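Local coordinates for Lmo0651 protein (PDB 6EP3) that controls expression of the Listeria monocytogenes Agr system and mediates virulence, probably as a sequence-specific DNA-binding transcription factor of the GntR family, at residues L25-E33 and N65-C73. Sequence-based numbering, arbitrary orientation.
Sequences LVPNEHLAE and NSGAVLNDC
The imidazole of His-30 presents its CD2 corner to Ser-66, whose CB sits at the ring edge, near the ring plane, 3.5 Å from CD2. CG2 of Val-69 approaches the same CD2 obliquely at 4.0 Å, and the two side chains extend next to each other in a common direction. The His-30 CG stands anti to the carbonyl carbon (chi1 -49°), which carries the ring alongside Val-69 to Ser-66. At the other end of the contact, CB of the Pro-27 ring packs 3.7 Å from Asp-72 CA, while the Asp-72 carboxylate pairs with Arg-79. The backbones between these ends run antiparallel, bridged at His-30 and Val-69. Leu-31 N donates to Ala-68 O (2.9 Å), Leu-70 N to Glu-29 O, and Asn-28 N to Leu-70 O (2.6 Å), the last tilted 20° from the carbonyl plane. This joins the loop between helices 8-21 and 33-40 to the edge of strand 67-70 that faces away from strand 60-63, as in winged helix-turn-helix domains, where a short segment after the first helix pairs with the wing. A type II turn from Val-26 to Glu-29 leads the chain into the pairing; Glu-29 OE1 accepts a bond from Val-26 N across that turn. On the inner side, Leu-70 extends its CG anti to the backbone N (chi1 168°), bringing CD2 to 3.4 Å from Leu-25 O and 4.1 Å from Leu-25 CB, and both leucines touch Ile-20 of helix 8-21. Leu-31 CD2 packs against the Ala-68 carbonyl, 3.2 Å from its O, and also reaches its CB, with Val-60 of the neighbouring strand against both residues.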
ATOM      1  N   LEU B  25      19.274 -15.648   1.115  1.00 92.50           N
ATOM      2  CA  LEU B  25      19.201 -14.619   2.145  1.00 90.26           C
ATOM      3  C   LEU B  25      17.934 -14.861   2.952  1.00 89.13           C
ATOM      4  O   LEU B  25      16.827 -14.790   2.407  1.00 92.38           O
ATOM      5  CB  LEU B  25      19.194 -13.218   1.526  1.00 87.94           C
ATOM      6  CG  LEU B  25      20.323 -12.904   0.545  1.00 87.46           C
ATOM      7  CD1 LEU B  25      20.357 -11.428   0.210  1.00 84.18           C
ATOM      8  CD2 LEU B  25      21.663 -13.324   1.145  1.00 87.07           C
ATOM      9  N   VAL B  26      18.099 -15.150   4.239  1.00 87.25           N
ATOM     10  CA  VAL B  26      16.996 -15.532   5.118  1.00 88.10           C
ATOM     11  C   VAL B  26      16.420 -14.244   5.704  1.00 88.59           C
ATOM     12  O   VAL B  26      17.150 -13.249   5.824  1.00 89.36           O
ATOM     13  CB  VAL B  26      17.461 -16.531   6.192  1.00 91.91           C
ATOM     14  CG1 VAL B  26      18.297 -15.844   7.264  1.00 92.19           C
ATOM     15  CG2 VAL B  26      16.297 -17.337   6.763  1.00 92.13           C
ATOM     16  N   PRO B  27      15.132 -14.191   6.049  1.00 84.68           N
ATOM     17  CA  PRO B  27      14.605 -12.995   6.714  1.00 87.45           C
ATOM     18  C   PRO B  27      15.404 -12.606   7.952  1.00 95.23           C
ATOM     19  O   PRO B  27      16.058 -13.434   8.589  1.00100.35           O
ATOM     20  CB  PRO B  27      13.178 -13.402   7.084  1.00 91.23           C
ATOM     21  CG  PRO B  27      12.791 -14.355   6.015  1.00 89.34           C
ATOM     22  CD  PRO B  27      14.048 -15.100   5.630  1.00 84.07           C
ATOM     23  N   ASN B  28      15.350 -11.309   8.263  1.00 96.87           N
ATOM     24  CA  ASN B  28      16.038 -10.653   9.373  1.00 92.68           C
ATOM     25  C   ASN B  28      17.553 -10.658   9.228  1.00 92.70           C
ATOM     26  O   ASN B  28      18.258 -10.309  10.180  1.00 93.70           O
ATOM     27  CB  ASN B  28      15.649 -11.259  10.725  1.00 91.75           C
ATOM     28  CG  ASN B  28      14.158 -11.229  10.961  1.00100.92           C
ATOM     29  OD1 ASN B  28      13.549 -12.244  11.299  1.00110.30           O
ATOM     30  ND2 ASN B  28      13.557 -10.059  10.776  1.00 96.50           N
ATOM     31  N   GLU B  29      18.077 -11.029   8.065  1.00 96.16           N
ATOM     32  CA  GLU B  29      19.508 -10.975   7.814  1.00102.68           C
ATOM     33  C   GLU B  29      19.896  -9.596   7.296  1.00101.28           C
ATOM     34  O   GLU B  29      19.188  -9.004   6.477  1.00 92.12           O
ATOM     35  CB  GLU B  29      19.920 -12.057   6.814  1.00105.88           C
ATOM     36  CG  GLU B  29      21.331 -11.918   6.278  1.00110.29           C
ATOM     37  CD  GLU B  29      21.648 -12.943   5.211  1.00116.45           C
ATOM     38  OE1 GLU B  29      20.753 -13.746   4.873  1.00117.71           O
ATOM     39  OE2 GLU B  29      22.793 -12.947   4.710  1.00118.75           O
ATOM     40  N   HIS B  30      21.017  -9.081   7.796  1.00107.18           N
ATOM     41  CA  HIS B  30      21.548  -7.806   7.333  1.00102.27           C
ATOM     42  C   HIS B  30      22.224  -8.008   5.984  1.00 93.15           C
ATOM     43  O   HIS B  30      23.124  -8.845   5.856  1.00 93.84           O
ATOM     44  CB  HIS B  30      22.533  -7.235   8.352  1.00107.66           C
ATOM     45  CG  HIS B  30      22.011  -7.220   9.757  1.00114.33           C
ATOM     46  ND1 HIS B  30      21.967  -8.348  10.548  1.00116.10           N
ATOM     47  CD2 HIS B  30      21.512  -6.213  10.510  1.00115.14           C
ATOM     48  CE1 HIS B  30      21.462  -8.037  11.728  1.00116.18           C
ATOM     49  NE2 HIS B  30      21.178  -6.746  11.731  1.00114.69           N
ATOM     50  N   LEU B  31      21.789  -7.252   4.980  1.00 88.47           N
ATOM     51  CA  LEU B  31      22.355  -7.382   3.642  1.00 85.11           C
ATOM     52  C   LEU B  31      23.798  -6.890   3.636  1.00 89.00           C
ATOM     53  O   LEU B  31      24.070  -5.735   3.979  1.00 89.84           O
ATOM     54  CB  LEU B  31      21.516  -6.606   2.630  1.00 75.74           C
ATOM     55  CG  LEU B  31      20.109  -7.124   2.310  1.00 76.46           C
ATOM     56  CD1 LEU B  31      20.085  -8.642   2.313  1.00 77.39           C
ATOM     57  CD2 LEU B  31      19.060  -6.566   3.261  1.00 78.71           C
ATOM     58  N   ALA B  32      24.721  -7.769   3.251  1.00 91.00           N
ATOM     59  CA  ALA B  32      26.134  -7.410   3.130  1.00 97.58           C
ATOM     60  C   ALA B  32      26.340  -6.767   1.767  1.00101.11           C
ATOM     61  O   ALA B  32      26.729  -7.420   0.798  1.00103.36           O
ATOM     62  CB  ALA B  32      27.020  -8.636   3.313  1.00 96.57           C
ATOM     63  N   GLU B  33      26.083  -5.457   1.701  1.00 99.81           N
ATOM     64  CA  GLU B  33      26.132  -4.740   0.430  1.00101.05           C
ATOM     65  C   GLU B  33      27.501  -4.848  -0.223  1.00104.84           C
ATOM     66  O   GLU B  33      27.602  -4.885  -1.455  1.00102.97           O
ATOM     67  CB  GLU B  33      25.748  -3.277   0.648  1.00101.10           C
ATOM     68  CG  GLU B  33      24.376  -3.116   1.276  1.00105.25           C
ATOM     69  CD  GLU B  33      23.895  -1.681   1.289  1.00106.63           C
ATOM     70  OE1 GLU B  33      24.545  -0.827   0.650  1.00107.77           O
ATOM     71  OE2 GLU B  33      22.858  -1.413   1.934  1.00102.13           O
ATOM     72  N   ASN B  65      20.134   1.655  13.028  1.00150.63           N
ATOM     73  CA  ASN B  65      21.081   1.052  13.953  1.00147.21           C
ATOM     74  C   ASN B  65      21.851  -0.129  13.374  1.00142.26           C
ATOM     75  O   ASN B  65      22.745  -0.647  14.051  1.00142.81           O
ATOM     76  CB  ASN B  65      20.353   0.597  15.225  1.00151.35           C
ATOM     77  CG  ASN B  65      19.061  -0.143  14.926  1.00151.38           C
ATOM     78  OD1 ASN B  65      18.280   0.271  14.069  1.00148.52           O
ATOM     79  ND2 ASN B  65      18.833  -1.246  15.629  1.00152.50           N
ATOM     80  N   SER B  66      21.546  -0.568  12.154  1.00138.28           N
ATOM     81  CA  SER B  66      22.182  -1.775  11.637  1.00132.56           C
ATOM     82  C   SER B  66      22.602  -1.655  10.178  1.00129.90           C
ATOM     83  O   SER B  66      23.710  -2.059   9.810  1.00134.80           O
ATOM     84  CB  SER B  66      21.243  -2.974  11.798  1.00128.31           C
ATOM     85  OG  SER B  66      19.901  -2.612  11.525  1.00124.41           O
ATOM     86  N   GLY B  67      21.728  -1.103   9.340  1.00119.68           N
ATOM     87  CA  GLY B  67      21.859  -1.199   7.904  1.00116.46           C
ATOM     88  C   GLY B  67      20.548  -1.657   7.314  1.00112.99           C
ATOM     89  O   GLY B  67      19.483  -1.470   7.908  1.00116.66           O
ATOM     90  N   ALA B  68      20.612  -2.243   6.119  1.00 98.09           N
ATOM     91  CA  ALA B  68      19.413  -2.759   5.475  1.00 88.14           C
ATOM     92  C   ALA B  68      19.184  -4.195   5.929  1.00 85.76           C
ATOM     93  O   ALA B  68      20.103  -5.020   5.898  1.00 84.25           O
ATOM     94  CB  ALA B  68      19.539  -2.695   3.953  1.00 80.27           C
ATOM     95  N   VAL B  69      17.956  -4.482   6.352  1.00 83.80           N
ATOM     96  CA  VAL B  69      17.563  -5.802   6.830  1.00 83.62           C
ATOM     97  C   VAL B  69      16.459  -6.329   5.926  1.00 81.92           C
ATOM     98  O   VAL B  69      15.622  -5.567   5.432  1.00 86.15           O
ATOM     99  CB  VAL B  69      17.097  -5.775   8.302  1.00 84.53           C
ATOM    100  CG1 VAL B  69      17.111  -7.178   8.893  1.00 84.82           C
ATOM    101  CG2 VAL B  69      17.970  -4.830   9.119  1.00 86.59           C
ATOM    102  N   LEU B  70      16.446  -7.640   5.723  1.00 77.09           N
ATOM    103  CA  LEU B  70      15.476  -8.275   4.840  1.00 75.60           C
ATOM    104  C   LEU B  70      14.298  -8.775   5.666  1.00 80.15           C
ATOM    105  O   LEU B  70      14.486  -9.394   6.719  1.00 76.97           O
ATOM    106  CB  LEU B  70      16.111  -9.427   4.059  1.00 74.91           C
ATOM    107  CG  LEU B  70      15.111 -10.326   3.327  1.00 80.26           C
ATOM    108  CD1 LEU B  70      14.619  -9.630   2.064  1.00 84.34           C
ATOM    109  CD2 LEU B  70      15.741 -11.668   2.991  1.00 81.56           C
ATOM    110  N   ASN B  71      13.090  -8.495   5.191  1.00 76.28           N
ATOM    111  CA  ASN B  71      11.870  -8.805   5.917  1.00 66.91           C
ATOM    112  C   ASN B  71      11.400 -10.224   5.618  1.00 68.58           C
ATOM    113  O   ASN B  71      11.883 -10.891   4.699  1.00 71.55           O
ATOM    114  CB  ASN B  71      10.772  -7.798   5.574  1.00 70.70           C
ATOM    115  CG  ASN B  71      11.114  -6.392   6.016  1.00 80.10           C
ATOM    116  OD1 ASN B  71      11.708  -6.189   7.076  1.00 89.55           O
ATOM    117  ND2 ASN B  71      10.745  -5.411   5.202  1.00 76.29           N
ATOM    118  N   ASP B  72      10.463 -10.697   6.437  1.00 72.48           N
ATOM    119  CA  ASP B  72       9.833 -12.002   6.246  1.00 74.57           C
ATOM    120  C   ASP B  72       8.836 -11.870   5.101  1.00 76.51           C
ATOM    121  O   ASP B  72       7.710 -11.410   5.292  1.00 81.83           O
ATOM    122  CB  ASP B  72       9.154 -12.469   7.527  1.00 73.63           C
ATOM    123  CG  ASP B  72       8.737 -13.927   7.469  1.00 80.99           C
ATOM    124  OD1 ASP B  72       8.962 -14.575   6.424  1.00 88.57           O
ATOM    125  OD2 ASP B  72       8.179 -14.426   8.469  1.00 83.01           O
ATOM    126  N   CYS B  73       9.254 -12.280   3.903  1.00 70.05           N
ATOM    127  CA  CYS B  73       8.486 -12.047   2.689  1.00 74.13           C
ATOM    128  C   CYS B  73       7.812 -13.293   2.139  1.00 79.27           C
ATOM    129  O   CYS B  73       6.941 -13.166   1.272  1.00 85.66           O
ATOM    130  CB  CYS B  73       9.384 -11.454   1.595  1.00 79.93           C
ATOM    131  SG  CYS B  73       9.880  -9.761   1.901  1.00 91.11           S
TER